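Local coordinates for protein 4-hydroxybutyrate coenzyme A transferase (Shewanella oneidensis, PDB 2OAS) that probably transfers coenzyme A between carboxylic acids such as 4-hydroxybutyrate and acetate, and binds coenzyme A, at residues Leu67-Phe75 with Leu84-Ile95; Leu97-Arg105 with Met284-Thr292. All coordinates share one frame; numbering follows the deposited sequence.

Contact 1: residues Leu67-Phe75 with Leu84-Ile95; sequences LGHLRHRCF and LLQSGDADYVPI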
ATOM      1  N   LEU A  67      33.488  12.248  -6.460  1.00 46.12           N
ATOM      2  CA  LEU A  67      32.493  13.175  -6.991  1.00 47.02           C
ATOM      3  C   LEU A  67      32.879  13.572  -8.405  1.00 46.99           C
ATOM      4  O   LEU A  67      33.977  14.082  -8.645  1.00 46.85           O
ATOM      5  CB  LEU A  67      32.383  14.419  -6.104  1.00 48.27           C
ATOM      6  CG  LEU A  67      31.909  14.189  -4.671  1.00 50.10           C
ATOM      7  CD1 LEU A  67      31.945  15.496  -3.910  1.00 50.72           C
ATOM      8  CD2 LEU A  67      30.500  13.601  -4.669  1.00 50.90           C
ATOM      9  N   GLY A  68      31.969  13.335  -9.341  1.00 46.67           N
ATOM     10  CA  GLY A  68      32.250  13.662 -10.721  1.00 45.30           C
ATOM     11  C   GLY A  68      32.589  12.406 -11.500  1.00 44.72           C
ATOM     12  O   GLY A  68      32.496  12.390 -12.731  1.00 46.61           O
ATOM     13  N   HIS A  69      32.989  11.356 -10.794  1.00 42.90           N
ATOM     14  CA  HIS A  69      33.311  10.102 -11.458  1.00 42.93           C
ATOM     15  C   HIS A  69      32.195   9.086 -11.244  1.00 41.82           C
ATOM     16  O   HIS A  69      31.759   8.416 -12.175  1.00 41.33           O
ATOM     17  CB  HIS A  69      34.632   9.532 -10.934  1.00 42.59           C
ATOM     18  CG  HIS A  69      35.787  10.472 -11.064  1.00 43.51           C
ATOM     19  ND1 HIS A  69      35.964  11.551 -10.224  1.00 45.52           N
ATOM     20  CD2 HIS A  69      36.812  10.510 -11.947  1.00 43.12           C
ATOM     21  CE1 HIS A  69      37.049  12.213 -10.581  1.00 44.40           C
ATOM     22  NE2 HIS A  69      37.583  11.602 -11.624  1.00 44.63           N
ATOM     23  N   LEU A  70      31.724   8.997 -10.007  1.00 40.60           N
ATOM     24  CA  LEU A  70      30.682   8.057  -9.659  1.00 38.53           C
ATOM     25  C   LEU A  70      29.606   8.718  -8.817  1.00 37.27           C
ATOM     26  O   LEU A  70      29.893   9.628  -8.052  1.00 36.43           O
ATOM     27  CB  LEU A  70      31.303   6.887  -8.894  1.00 39.27           C
ATOM     28  CG  LEU A  70      30.387   5.924  -8.136  1.00 39.40           C
ATOM     29  CD1 LEU A  70      29.216   5.523  -9.004  1.00 41.56           C
ATOM     30  CD2 LEU A  70      31.177   4.711  -7.728  1.00 39.54           C
ATOM     31  N   ARG A  71      28.364   8.275  -8.971  1.00 36.42           N
ATOM     32  CA  ARG A  71      27.259   8.816  -8.200  1.00 36.03           C
ATOM     33  C   ARG A  71      26.420   7.644  -7.724  1.00 33.86           C
ATOM     34  O   ARG A  71      26.215   6.698  -8.470  1.00 34.57           O
ATOM     35  CB  ARG A  71      26.418   9.774  -9.059  1.00 37.46           C
ATOM     36  CG  ARG A  71      25.075  10.198  -8.439  1.00 42.76           C
ATOM     37  CD  ARG A  71      24.340  11.286  -9.251  1.00 44.99           C
ATOM     38  NE  ARG A  71      24.656  12.629  -8.766  1.00 49.09           N
ATOM     39  CZ  ARG A  71      23.860  13.359  -7.988  1.00 50.03           C
ATOM     40  NH1 ARG A  71      22.680  12.892  -7.607  1.00 50.16           N
ATOM     41  NH2 ARG A  71      24.262  14.550  -7.565  1.00 51.46           N
ATOM     42  N   HIS A  72      25.967   7.693  -6.475  1.00 32.20           N
ATOM     43  CA  HIS A  72      25.145   6.632  -5.909  1.00 32.06           C
ATOM     44  C   HIS A  72      23.656   6.829  -6.199  1.00 30.88           C
ATOM     45  O   HIS A  72      23.151   7.939  -6.071  1.00 30.33           O
ATOM     46  CB  HIS A  72      25.356   6.557  -4.387  1.00 31.20           C
ATOM     47  CG  HIS A  72      26.764   6.244  -3.991  1.00 29.51           C
ATOM     48  ND1 HIS A  72      27.710   7.220  -3.778  1.00 29.95           N
ATOM     49  CD2 HIS A  72      27.404   5.058  -3.830  1.00 29.77           C
ATOM     50  CE1 HIS A  72      28.872   6.651  -3.505  1.00 28.24           C
ATOM     51  NE2 HIS A  72      28.714   5.340  -3.531  1.00 28.39           N
ATOM     52  N   ARG A  73      22.973   5.752  -6.599  1.00 31.32           N
ATOM     53  CA  ARG A  73      21.525   5.777  -6.878  1.00 31.74           C
ATOM     54  C   ARG A  73      20.929   4.765  -5.904  1.00 32.29           C
ATOM     55  O   ARG A  73      20.968   3.564  -6.141  1.00 32.68           O
ATOM     56  CB  ARG A  73      21.232   5.363  -8.318  1.00 29.43           C
ATOM     57  CG  ARG A  73      19.809   5.679  -8.789  1.00 30.44           C
ATOM     58  CD  ARG A  73      19.684   5.460 -10.292  1.00 30.50           C
ATOM     59  NE  ARG A  73      18.334   5.645 -10.816  1.00 29.29           N
ATOM     60  CZ  ARG A  73      17.764   6.823 -11.051  1.00 28.09           C
ATOM     61  NH1 ARG A  73      18.424   7.948 -10.806  1.00 28.83           N
ATOM     62  NH2 ARG A  73      16.541   6.875 -11.560  1.00 27.88           N
ATOM     63  N   CYS A  74      20.374   5.262  -4.809  1.00 32.43           N
ATOM     64  CA  CYS A  74      19.848   4.405  -3.764  1.00 33.85           C
ATOM     65  C   CYS A  74      18.368   4.092  -3.731  1.00 34.62           C
ATOM     66  O   CYS A  74      17.525   4.992  -3.774  1.00 35.61           O
ATOM     67  CB  CYS A  74      20.222   4.981  -2.405  1.00 34.28           C
ATOM     68  SG  CYS A  74      21.939   5.431  -2.246  1.00 38.27           S
ATOM     69  N   PHE A  75      18.067   2.802  -3.630  1.00 34.87           N
ATOM     70  CA  PHE A  75      16.698   2.337  -3.518  1.00 36.26           C
ATOM     71  C   PHE A  75      16.444   2.276  -2.019  1.00 35.36           C
ATOM     72  O   PHE A  75      15.313   2.135  -1.567  1.00 35.36           O
ATOM     73  CB  PHE A  75      16.558   0.939  -4.128  1.00 37.77           C
ATOM     74  CG  PHE A  75      16.661   0.931  -5.616  1.00 38.86           C
ATOM     75  CD1 PHE A  75      17.502   0.042  -6.265  1.00 38.31           C
ATOM     76  CD2 PHE A  75      15.901   1.818  -6.378  1.00 40.08           C
ATOM     77  CE1 PHE A  75      17.595   0.042  -7.650  1.00 38.35           C
ATOM     78  CE2 PHE A  75      15.992   1.822  -7.764  1.00 38.88           C
ATOM     79  CZ  PHE A  75      16.838   0.930  -8.403  1.00 37.83           C
ATOM     80  N   LEU A  84      25.401  11.993   1.784  1.00 43.04           N
ATOM     81  CA  LEU A  84      25.411  12.332   0.374  1.00 44.20           C
ATOM     82  C   LEU A  84      23.995  12.626  -0.129  1.00 44.58           C
ATOM     83  O   LEU A  84      23.791  13.528  -0.937  1.00 43.32           O
ATOM     84  CB  LEU A  84      26.043  11.204  -0.453  1.00 45.59           C
ATOM     85  CG  LEU A  84      27.549  11.295  -0.768  1.00 46.37           C
ATOM     86  CD1 LEU A  84      28.353  11.510   0.504  1.00 47.14           C
ATOM     87  CD2 LEU A  84      27.992  10.017  -1.481  1.00 46.53           C
ATOM     88  N   LEU A  85      23.014  11.872   0.350  1.00 44.69           N
ATOM     89  CA  LEU A  85      21.642  12.098  -0.073  1.00 45.25           C
ATOM     90  C   LEU A  85      21.169  13.460   0.442  1.00 45.94           C
ATOM     91  O   LEU A  85      20.607  14.267  -0.307  1.00 45.14           O
ATOM     92  CB  LEU A  85      20.731  10.978   0.445  1.00 43.48           C
ATOM     93  CG  LEU A  85      20.938   9.626  -0.239  1.00 44.94           C
ATOM     94  CD1 LEU A  85      20.269   8.512   0.547  1.00 43.79           C
ATOM     95  CD2 LEU A  85      20.397   9.701  -1.650  1.00 44.55           C
ATOM     96  N   GLN A  86      21.413  13.707   1.726  1.00 47.17           N
ATOM     97  CA  GLN A  86      21.020  14.954   2.370  1.00 49.10           C
ATOM     98  C   GLN A  86      21.746  16.138   1.745  1.00 48.52           C
ATOM     99  O   GLN A  86      21.220  17.246   1.705  1.00 49.02           O
ATOM    100  CB  GLN A  86      21.307  14.887   3.884  1.00 51.39           C
ATOM    101  CG  GLN A  86      20.531  13.757   4.605  1.00 55.69           C
ATOM    102  CD  GLN A  86      20.783  13.690   6.111  1.00 57.78           C
ATOM    103  OE1 GLN A  86      21.930  13.721   6.567  1.00 60.53           O
ATOM    104  NE2 GLN A  86      19.709  13.586   6.885  1.00 57.81           N
ATOM    105  N   SER A  87      22.949  15.903   1.240  1.00 48.71           N
ATOM    106  CA  SER A  87      23.723  16.970   0.618  1.00 49.10           C
ATOM    107  C   SER A  87      23.442  17.058  -0.880  1.00 48.65           C
ATOM    108  O   SER A  87      24.087  17.823  -1.596  1.00 48.05           O
ATOM    109  CB  SER A  87      25.220  16.738   0.847  1.00 49.75           C
ATOM    110  OG  SER A  87      25.626  15.493   0.305  1.00 52.07           O
ATOM    111  N   GLY A  88      22.486  16.258  -1.342  1.00 49.59           N
ATOM    112  CA  GLY A  88      22.123  16.251  -2.750  1.00 49.42           C
ATOM    113  C   GLY A  88      23.201  15.745  -3.694  1.00 49.71           C
ATOM    114  O   GLY A  88      23.193  16.096  -4.872  1.00 49.66           O
ATOM    115  N   ASP A  89      24.130  14.929  -3.197  1.00 49.64           N
ATOM    116  CA  ASP A  89      25.200  14.394  -4.035  1.00 48.95           C
ATOM    117  C   ASP A  89      24.847  13.012  -4.551  1.00 48.02           C
ATOM    118  O   ASP A  89      25.495  12.484  -5.458  1.00 47.75           O
ATOM    119  CB  ASP A  89      26.508  14.294  -3.256  1.00 50.92           C
ATOM    120  CG  ASP A  89      27.004  15.633  -2.785  1.00 52.02           C
ATOM    121  OD1 ASP A  89      27.138  16.545  -3.625  1.00 52.60           O
ATOM    122  OD2 ASP A  89      27.267  15.767  -1.574  1.00 54.53           O
ATOM    123  N   ALA A  90      23.819  12.422  -3.955  1.00 46.43           N
ATOM    124  CA  ALA A  90      23.364  11.101  -4.355  1.00 44.03           C
ATOM    125  C   ALA A  90      21.878  11.181  -4.642  1.00 42.35           C
ATOM    126  O   ALA A  90      21.214  12.161  -4.287  1.00 41.59           O
ATOM    127  CB  ALA A  90      23.642  10.090  -3.247  1.00 45.15           C
ATOM    128  N   ASP A  91      21.361  10.147  -5.290  1.00 40.04           N
ATOM    129  CA  ASP A  91      19.956  10.099  -5.647  1.00 37.90           C
ATOM    130  C   ASP A  91      19.223   9.001  -4.906  1.00 37.00           C
ATOM    131  O   ASP A  91      19.740   7.901  -4.754  1.00 36.50           O
ATOM    132  CB  ASP A  91      19.812   9.876  -7.140  1.00 38.61           C
ATOM    133  CG  ASP A  91      20.351  11.022  -7.935  1.00 39.67           C
ATOM    134  OD1 ASP A  91      20.051  12.164  -7.545  1.00 41.90           O
ATOM    135  OD2 ASP A  91      21.062  10.793  -8.941  1.00 39.58           O
ATOM    136  N   TYR A  92      18.015   9.314  -4.445  1.00 35.57           N
ATOM    137  CA  TYR A  92      17.176   8.352  -3.745  1.00 34.23           C
ATOM    138  C   TYR A  92      15.951   8.048  -4.592  1.00 34.58           C
ATOM    139  O   TYR A  92      15.183   8.957  -4.943  1.00 34.26           O
ATOM    140  CB  TYR A  92      16.719   8.899  -2.402  1.00 34.64           C
ATOM    141  CG  TYR A  92      15.606   8.095  -1.752  1.00 35.24           C
ATOM    142  CD1 TYR A  92      14.365   8.671  -1.490  1.00 36.24           C
ATOM    143  CD2 TYR A  92      15.806   6.773  -1.366  1.00 36.38           C
ATOM    144  CE1 TYR A  92      13.357   7.952  -0.850  1.00 37.44           C
ATOM    145  CE2 TYR A  92      14.807   6.045  -0.728  1.00 36.16           C
ATOM    146  CZ  TYR A  92      13.591   6.644  -0.469  1.00 37.71           C
ATOM    147  OH  TYR A  92      12.620   5.950   0.222  1.00 38.60           O
ATOM    148  N   VAL A  93      15.771   6.764  -4.909  1.00 33.10           N
ATOM    149  CA  VAL A  93      14.645   6.309  -5.711  1.00 31.39           C
ATOM    150  C   VAL A  93      13.682   5.499  -4.866  1.00 30.50           C
ATOM    151  O   VAL A  93      13.936   4.346  -4.563  1.00 32.48           O
ATOM    152  CB  VAL A  93      15.123   5.450  -6.901  1.00 31.01           C
ATOM    153  CG1 VAL A  93      13.923   4.987  -7.733  1.00 30.36           C
ATOM    154  CG2 VAL A  93      16.078   6.264  -7.767  1.00 29.99           C
ATOM    155  N   PRO A  94      12.555   6.096  -4.470  1.00 29.80           N
ATOM    156  CA  PRO A  94      11.608   5.342  -3.651  1.00 29.56           C
ATOM    157  C   PRO A  94      10.973   4.178  -4.431  1.00 29.17           C
ATOM    158  O   PRO A  94      10.448   4.375  -5.526  1.00 28.71           O
ATOM    159  CB  PRO A  94      10.607   6.412  -3.226  1.00 28.53           C
ATOM    160  CG  PRO A  94      10.589   7.346  -4.394  1.00 27.15           C
ATOM    161  CD  PRO A  94      12.042   7.445  -4.775  1.00 28.39           C
ATOM    162  N   ILE A  95      11.021   2.974  -3.863  1.00 28.73           N
ATOM    163  CA  ILE A  95      10.454   1.796  -4.534  1.00 28.68           C
ATOM    164  C   ILE A  95      10.324   0.606  -3.601  1.00 29.14           C
ATOM    165  O   ILE A  95      11.223   0.354  -2.803  1.00 28.02           O
ATOM    166  CB  ILE A  95      11.329   1.359  -5.718  1.00 25.84           C
ATOM    167  CG1 ILE A  95      10.738   0.114  -6.377  1.00 27.80           C
ATOM    168  CG2 ILE A  95      12.711   1.020  -5.237  1.00 26.10           C
ATOM    169  CD1 ILE A  95      11.417  -0.249  -7.656  1.00 23.66           C
TER
HETATM  170  O   HOH W   1      26.592   9.984  -4.613  1.00 28.04           O
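Arg71 NH1 lies 2.7 Å from Asp91 OD1, a salt bridge in which the two side chains cross at about a right angle and the guanidinium and carboxylate planes are turned 37° apart. The carboxylate sits at the guanidinium edge, while Asp89 O stands over one face, 3.1 Å from Arg71 CZ. Arg71 reaches this place because its chain runs extended through chi1 and chi2, then bends at chi3 (-93°). Arg71 NH2 also donates to Gly88 O at 3.3 Å, so backbone and carboxylate together hold the group from turning. A water takes the N-H of His72 and donates to Asp89 O, bridging the segments beside the arginine. Beyond it the backbones run as parallel strands, the closing pair of a beta-alpha-beta unit built from strand 70-74, helix 82-86 and strand 91-92. Helix 82-86 stops at Gly88 in a Schellman motif, and the chain then pairs with the first strand: Asp91 N gives to His72 O (2.9 Å), Cys74 N to Asp91 O (2.7 Å) and Val93 N to Cys74 O. Arg73 extends on the same sheet face as Asp91, and Val93 CG2 packs over the centre of its guanidinium, 3.7 Å from Arg73 CZ; its charge is paired with Glu399 of the second subunit. At the far end Phe75 lies side by side with Val93 and Ile95, all pointing the same way, and Phe75 CD2 comes within 3.5 Å of Ile95 CG2. Along its other edge, strand 70-74 makes backbone hydrogen bonds to strand 48-52.

Contact 2: residues Leu97-Arg105 with Met284-Thr292; sequences LSEVPKLFR and MDIEQVNDT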
ATOM      1  N   LEU A  97      10.708  -2.929  -2.167  1.00 29.43           N
ATOM      2  CA  LEU A  97      11.801  -3.842  -2.394  1.00 31.70           C
ATOM      3  C   LEU A  97      11.403  -4.933  -3.375  1.00 32.50           C
ATOM      4  O   LEU A  97      12.164  -5.255  -4.276  1.00 32.44           O
ATOM      5  CB  LEU A  97      12.266  -4.447  -1.069  1.00 32.69           C
ATOM      6  CG  LEU A  97      13.790  -4.313  -0.948  1.00 34.79           C
ATOM      7  CD1 LEU A  97      14.129  -3.662   0.382  1.00 38.79           C
ATOM      8  CD2 LEU A  97      14.460  -5.666  -1.091  1.00 36.27           C
ATOM      9  N   SER A  98      10.201  -5.481  -3.213  1.00 32.51           N
ATOM     10  CA  SER A  98       9.721  -6.533  -4.108  1.00 33.69           C
ATOM     11  C   SER A  98       9.567  -6.049  -5.549  1.00 33.80           C
ATOM     12  O   SER A  98       9.485  -6.859  -6.468  1.00 34.68           O
ATOM     13  CB  SER A  98       8.394  -7.081  -3.607  1.00 33.50           C
ATOM     14  OG  SER A  98       7.457  -6.032  -3.430  1.00 37.87           O
ATOM     15  N   GLU A  99       9.525  -4.735  -5.749  1.00 34.93           N
ATOM     16  CA  GLU A  99       9.368  -4.182  -7.095  1.00 36.46           C
ATOM     17  C   GLU A  99      10.710  -4.008  -7.803  1.00 35.87           C
ATOM     18  O   GLU A  99      10.755  -3.810  -9.013  1.00 36.13           O
ATOM     19  CB  GLU A  99       8.681  -2.811  -7.060  1.00 39.27           C
ATOM     20  CG  GLU A  99       7.288  -2.755  -6.456  1.00 42.92           C
ATOM     21  CD  GLU A  99       6.240  -3.478  -7.279  1.00 44.63           C
ATOM     22  OE1 GLU A  99       6.150  -3.226  -8.499  1.00 44.00           O
ATOM     23  OE2 GLU A  99       5.490  -4.292  -6.693  1.00 47.78           O
ATOM     24  N   VAL A 100      11.805  -4.087  -7.060  1.00 35.55           N
ATOM     25  CA  VAL A 100      13.111  -3.898  -7.664  1.00 34.33           C
ATOM     26  C   VAL A 100      13.430  -4.948  -8.725  1.00 35.10           C
ATOM     27  O   VAL A 100      13.905  -4.611  -9.799  1.00 33.15           O
ATOM     28  CB  VAL A 100      14.206  -3.886  -6.598  1.00 34.26           C
ATOM     29  CG1 VAL A 100      15.547  -3.568  -7.227  1.00 31.87           C
ATOM     30  CG2 VAL A 100      13.857  -2.854  -5.524  1.00 33.22           C
ATOM     31  N   PRO A 101      13.181  -6.235  -8.443  1.00 37.04           N
ATOM     32  CA  PRO A 101      13.464  -7.298  -9.419  1.00 38.34           C
ATOM     33  C   PRO A 101      12.707  -7.069 -10.719  1.00 39.09           C
ATOM     34  O   PRO A 101      13.229  -7.315 -11.812  1.00 38.66           O
ATOM     35  CB  PRO A 101      12.984  -8.556  -8.712  1.00 37.03           C
ATOM     36  CG  PRO A 101      13.261  -8.253  -7.290  1.00 38.84           C
ATOM     37  CD  PRO A 101      12.741  -6.821  -7.170  1.00 38.71           C
ATOM     38  N   LYS A 102      11.478  -6.583 -10.589  1.00 39.18           N
ATOM     39  CA  LYS A 102      10.635  -6.310 -11.748  1.00 40.47           C
ATOM     40  C   LYS A 102      11.168  -5.142 -12.589  1.00 40.91           C
ATOM     41  O   LYS A 102      11.073  -5.159 -13.822  1.00 40.41           O
ATOM     42  CB  LYS A 102       9.196  -6.005 -11.307  1.00 42.11           C
ATOM     43  CG  LYS A 102       8.314  -5.466 -12.432  1.00 44.24           C
ATOM     44  CD  LYS A 102       7.420  -4.294 -11.955  1.00 46.47           C
ATOM     45  CE  LYS A 102       6.763  -3.571 -13.160  1.00 48.58           C
ATOM     46  NZ  LYS A 102       5.766  -2.496 -12.808  1.00 48.28           N
ATOM     47  N   LEU A 103      11.708  -4.120 -11.922  1.00 39.47           N
ATOM     48  CA  LEU A 103      12.264  -2.951 -12.603  1.00 37.04           C
ATOM     49  C   LEU A 103      13.427  -3.403 -13.478  1.00 36.62           C
ATOM     50  O   LEU A 103      13.667  -2.861 -14.561  1.00 35.86           O
ATOM     51  CB  LEU A 103      12.769  -1.928 -11.579  1.00 36.79           C
ATOM     52  CG  LEU A 103      13.092  -0.519 -12.091  1.00 37.46           C
ATOM     53  CD1 LEU A 103      11.791   0.202 -12.385  1.00 36.73           C
ATOM     54  CD2 LEU A 103      13.869   0.263 -11.055  1.00 36.68           C
ATOM     55  N   PHE A 104      14.162  -4.399 -13.000  1.00 37.21           N
ATOM     56  CA  PHE A 104      15.287  -4.908 -13.762  1.00 37.62           C
ATOM     57  C   PHE A 104      14.797  -5.813 -14.871  1.00 38.75           C
ATOM     58  O   PHE A 104      15.111  -5.593 -16.042  1.00 39.27           O
ATOM     59  CB  PHE A 104      16.259  -5.680 -12.873  1.00 35.44           C
ATOM     60  CG  PHE A 104      16.929  -4.847 -11.830  1.00 34.12           C
ATOM     61  CD1 PHE A 104      17.017  -3.464 -11.968  1.00 35.62           C
ATOM     62  CD2 PHE A 104      17.491  -5.448 -10.710  1.00 34.17           C
ATOM     63  CE1 PHE A 104      17.650  -2.682 -11.003  1.00 34.33           C
ATOM     64  CE2 PHE A 104      18.134  -4.683  -9.735  1.00 34.37           C
ATOM     65  CZ  PHE A 104      18.213  -3.292  -9.880  1.00 33.97           C
ATOM     66  N   ARG A 105      14.013  -6.823 -14.510  1.00 39.52           N
ATOM     67  CA  ARG A 105      13.508  -7.772 -15.503  1.00 40.21           C
ATOM     68  C   ARG A 105      12.673  -7.153 -16.619  1.00 40.75           C
ATOM     69  O   ARG A 105      12.796  -7.556 -17.774  1.00 41.17           O
ATOM     70  CB  ARG A 105      12.730  -8.895 -14.807  1.00 40.36           C
ATOM     71  CG  ARG A 105      13.658  -9.965 -14.231  1.00 40.38           C
ATOM     72  CD  ARG A 105      13.121 -10.620 -12.968  1.00 39.10           C
ATOM     73  NE  ARG A 105      14.079 -11.606 -12.479  1.00 39.18           N
ATOM     74  CZ  ARG A 105      14.039 -12.181 -11.282  1.00 39.51           C
ATOM     75  NH1 ARG A 105      13.082 -11.883 -10.412  1.00 37.55           N
ATOM     76  NH2 ARG A 105      14.975 -13.063 -10.963  1.00 40.66           N
HETATM   77  N   MSE A 284      15.254 -16.787  -0.302  1.00 40.86           N
HETATM   78  CA  MSE A 284      14.431 -16.630  -1.479  1.00 43.39           C
HETATM   79  C   MSE A 284      14.508 -15.215  -2.025  1.00 43.66           C
HETATM   80  O   MSE A 284      14.840 -14.280  -1.295  1.00 43.88           O
HETATM   81  CB  MSE A 284      13.003 -16.946  -1.082  1.00 47.25           C
HETATM   82  CG  MSE A 284      12.022 -17.135  -2.198  1.00 53.75           C
HETATM   83 SE   MSE A 284      10.377 -17.652  -1.346  1.00 62.37          SE
HETATM   84  CE  MSE A 284      10.779 -19.532  -1.165  1.00 59.52           C
ATOM     85  N   ASP A 285      14.177 -15.077  -3.307  1.00 43.62           N
ATOM     86  CA  ASP A 285      14.171 -13.801  -4.021  1.00 43.42           C
ATOM     87  C   ASP A 285      13.112 -12.865  -3.450  1.00 42.52           C
ATOM     88  O   ASP A 285      11.953 -13.249  -3.330  1.00 42.83           O
ATOM     89  CB  ASP A 285      13.894 -14.068  -5.508  1.00 44.00           C
ATOM     90  CG  ASP A 285      13.606 -12.801  -6.304  1.00 45.71           C
ATOM     91  OD1 ASP A 285      13.920 -11.687  -5.827  1.00 48.44           O
ATOM     92  OD2 ASP A 285      13.073 -12.924  -7.426  1.00 45.10           O
ATOM     93  N   ILE A 286      13.503 -11.638  -3.106  1.00 41.86           N
ATOM     94  CA  ILE A 286      12.569 -10.671  -2.535  1.00 41.13           C
ATOM     95  C   ILE A 286      11.286 -10.495  -3.340  1.00 39.76           C
ATOM     96  O   ILE A 286      10.254 -10.116  -2.794  1.00 39.48           O
ATOM     97  CB  ILE A 286      13.202  -9.283  -2.400  1.00 43.15           C
ATOM     98  CG1 ILE A 286      13.861  -8.910  -3.720  1.00 44.89           C
ATOM     99  CG2 ILE A 286      14.187  -9.260  -1.255  1.00 43.62           C
ATOM    100  CD1 ILE A 286      14.325  -7.503  -3.765  1.00 49.26           C
ATOM    101  N   GLU A 287      11.342 -10.743  -4.642  1.00 39.85           N
ATOM    102  CA  GLU A 287      10.141 -10.598  -5.456  1.00 40.81           C
ATOM    103  C   GLU A 287       9.068 -11.566  -4.980  1.00 39.65           C
ATOM    104  O   GLU A 287       7.885 -11.350  -5.224  1.00 40.98           O
ATOM    105  CB  GLU A 287      10.450 -10.846  -6.928  1.00 41.76           C
ATOM    106  CG  GLU A 287       9.244 -10.654  -7.826  1.00 43.67           C
ATOM    107  CD  GLU A 287       9.608 -10.667  -9.299  1.00 44.99           C
ATOM    108  OE1 GLU A 287       8.686 -10.693 -10.137  1.00 45.97           O
ATOM    109  OE2 GLU A 287      10.814 -10.645  -9.619  1.00 46.23           O
ATOM    110  N   GLN A 288       9.494 -12.628  -4.296  1.00 38.82           N
ATOM    111  CA  GLN A 288       8.584 -13.642  -3.760  1.00 38.42           C
ATOM    112  C   GLN A 288       8.394 -13.514  -2.247  1.00 37.35           C
ATOM    113  O   GLN A 288       7.264 -13.427  -1.774  1.00 37.27           O
ATOM    114  CB  GLN A 288       9.096 -15.051  -4.063  1.00 38.67           C
ATOM    115  CG  GLN A 288       8.580 -15.666  -5.335  1.00 39.95           C
ATOM    116  CD  GLN A 288       8.973 -14.883  -6.562  1.00 41.80           C
ATOM    117  OE1 GLN A 288       8.186 -14.087  -7.081  1.00 41.79           O
ATOM    118  NE2 GLN A 288      10.207 -15.092  -7.032  1.00 40.51           N
ATOM    119  N   VAL A 289       9.495 -13.510  -1.500  1.00 36.16           N
ATOM    120  CA  VAL A 289       9.421 -13.408  -0.052  1.00 37.70           C
ATOM    121  C   VAL A 289       8.658 -12.168   0.406  1.00 38.65           C
ATOM    122  O   VAL A 289       7.949 -12.217   1.419  1.00 39.09           O
ATOM    123  CB  VAL A 289      10.832 -13.405   0.609  1.00 37.50           C
ATOM    124  CG1 VAL A 289      11.658 -12.259   0.084  1.00 37.62           C
ATOM    125  CG2 VAL A 289      10.704 -13.289   2.125  1.00 36.79           C
ATOM    126  N   ASN A 290       8.784 -11.070  -0.346  1.00 37.98           N
ATOM    127  CA  ASN A 290       8.103  -9.820  -0.020  1.00 37.76           C
ATOM    128  C   ASN A 290       6.855  -9.584  -0.868  1.00 39.16           C
ATOM    129  O   ASN A 290       6.415  -8.441  -1.052  1.00 38.56           O
ATOM    130  CB  ASN A 290       9.059  -8.637  -0.164  1.00 37.40           C
ATOM    131  CG  ASN A 290       9.976  -8.492   1.019  1.00 37.07           C
ATOM    132  OD1 ASN A 290      10.588  -9.461   1.469  1.00 37.02           O
ATOM    133  ND2 ASN A 290      10.084  -7.273   1.538  1.00 38.08           N
ATOM    134  N   ASP A 291       6.289 -10.670  -1.384  1.00 40.61           N
ATOM    135  CA  ASP A 291       5.078 -10.606  -2.196  1.00 41.99           C
ATOM    136  C   ASP A 291       3.867 -10.868  -1.294  1.00 42.70           C
ATOM    137  O   ASP A 291       3.687 -11.979  -0.782  1.00 41.64           O
ATOM    138  CB  ASP A 291       5.125 -11.650  -3.311  1.00 44.15           C
ATOM    139  CG  ASP A 291       4.066 -11.409  -4.373  1.00 47.57           C
ATOM    140  OD1 ASP A 291       2.906 -11.162  -3.989  1.00 48.48           O
ATOM    141  OD2 ASP A 291       4.388 -11.464  -5.589  1.00 50.49           O
ATOM    142  N   THR A 292       3.038  -9.838  -1.104  1.00 42.28           N
ATOM    143  CA  THR A 292       1.864  -9.944  -0.248  1.00 40.71           C
ATOM    144  C   THR A 292       1.006 -11.146  -0.629  1.00 39.66           C
ATOM    145  O   THR A 292       0.381 -11.776   0.222  1.00 38.40           O
ATOM    146  CB  THR A 292       1.007  -8.648  -0.306  1.00 41.93           C
ATOM    147  OG1 THR A 292       0.473  -8.467  -1.631  1.00 44.14           O
ATOM    148  CG2 THR A 292       1.862  -7.438   0.057  1.00 42.33           C
TER
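Arg105 and Asp285 reach for each other from opposite directions, and Glu287 comes across the arginine obliquely. Arg105 NH1 donates to Asp285 OD2 at 3.2 Å, in the guanidinium plane and on the syn side of the carboxylate, whose own plane is turned 72° away. Arg105 NH1 also makes a shorter but bent, weak hydrogen bond to Glu287 OE2 (2.7 Å), and both carboxylates are salt-bridged to it; the extended Glu287 chain, CG anti to the backbone N (chi1 -178°), carries OE2 past the ring of Pro101. Asp285 also works as N-cap of helix 286-289, its OD1 accepting from Glu287 N from above the carboxylate plane. Replacing Arg105 with a leucine would probably leave two neighbouring carboxylates without their shared positive mate, pushing each other apart. On the apolar side, Ile286 CG1 lies against Pro101 CG (3.7 Å), and the Ile286 and Leu97 side chains cross at about a right angle. Ser98 CB rests on Asn290 CB, while Ser98 OG bonds to Asp334. Helix 136-142 packs alongside, with Ala138 against both Pro101 and Arg105, and Arg105 NH2 is hydrogen-bonded to Gln141 OE1; beyond Asn290 lie helix 332-341 and Glu233, the residue that binds coenzyme A covalently.

Overall arrangement
Contact 1 closes before contact 2 opens along the chain, and their centres are about 22 Å apart. Strand 91-92, the last strand at one edge of the eight-stranded parallel sheet within this chain, is followed in the chain by helix 100-105, and the two contacts adjoin: Ile95 CD1 packs 3.9 Å from Val100 N, and Phe75 settles against Val100, Leu103 and Phe104. Contact 1 is local, joining neighbouring strands of that N-terminal sheet. Contact 2 spans 179 residues and ties the N-terminal family region to the C-terminal one, close to Glu233 and the bound coenzyme A. Both also touch the second subunit, so the sheet edge, the join between the two regions and the dimer interface lie next to one another.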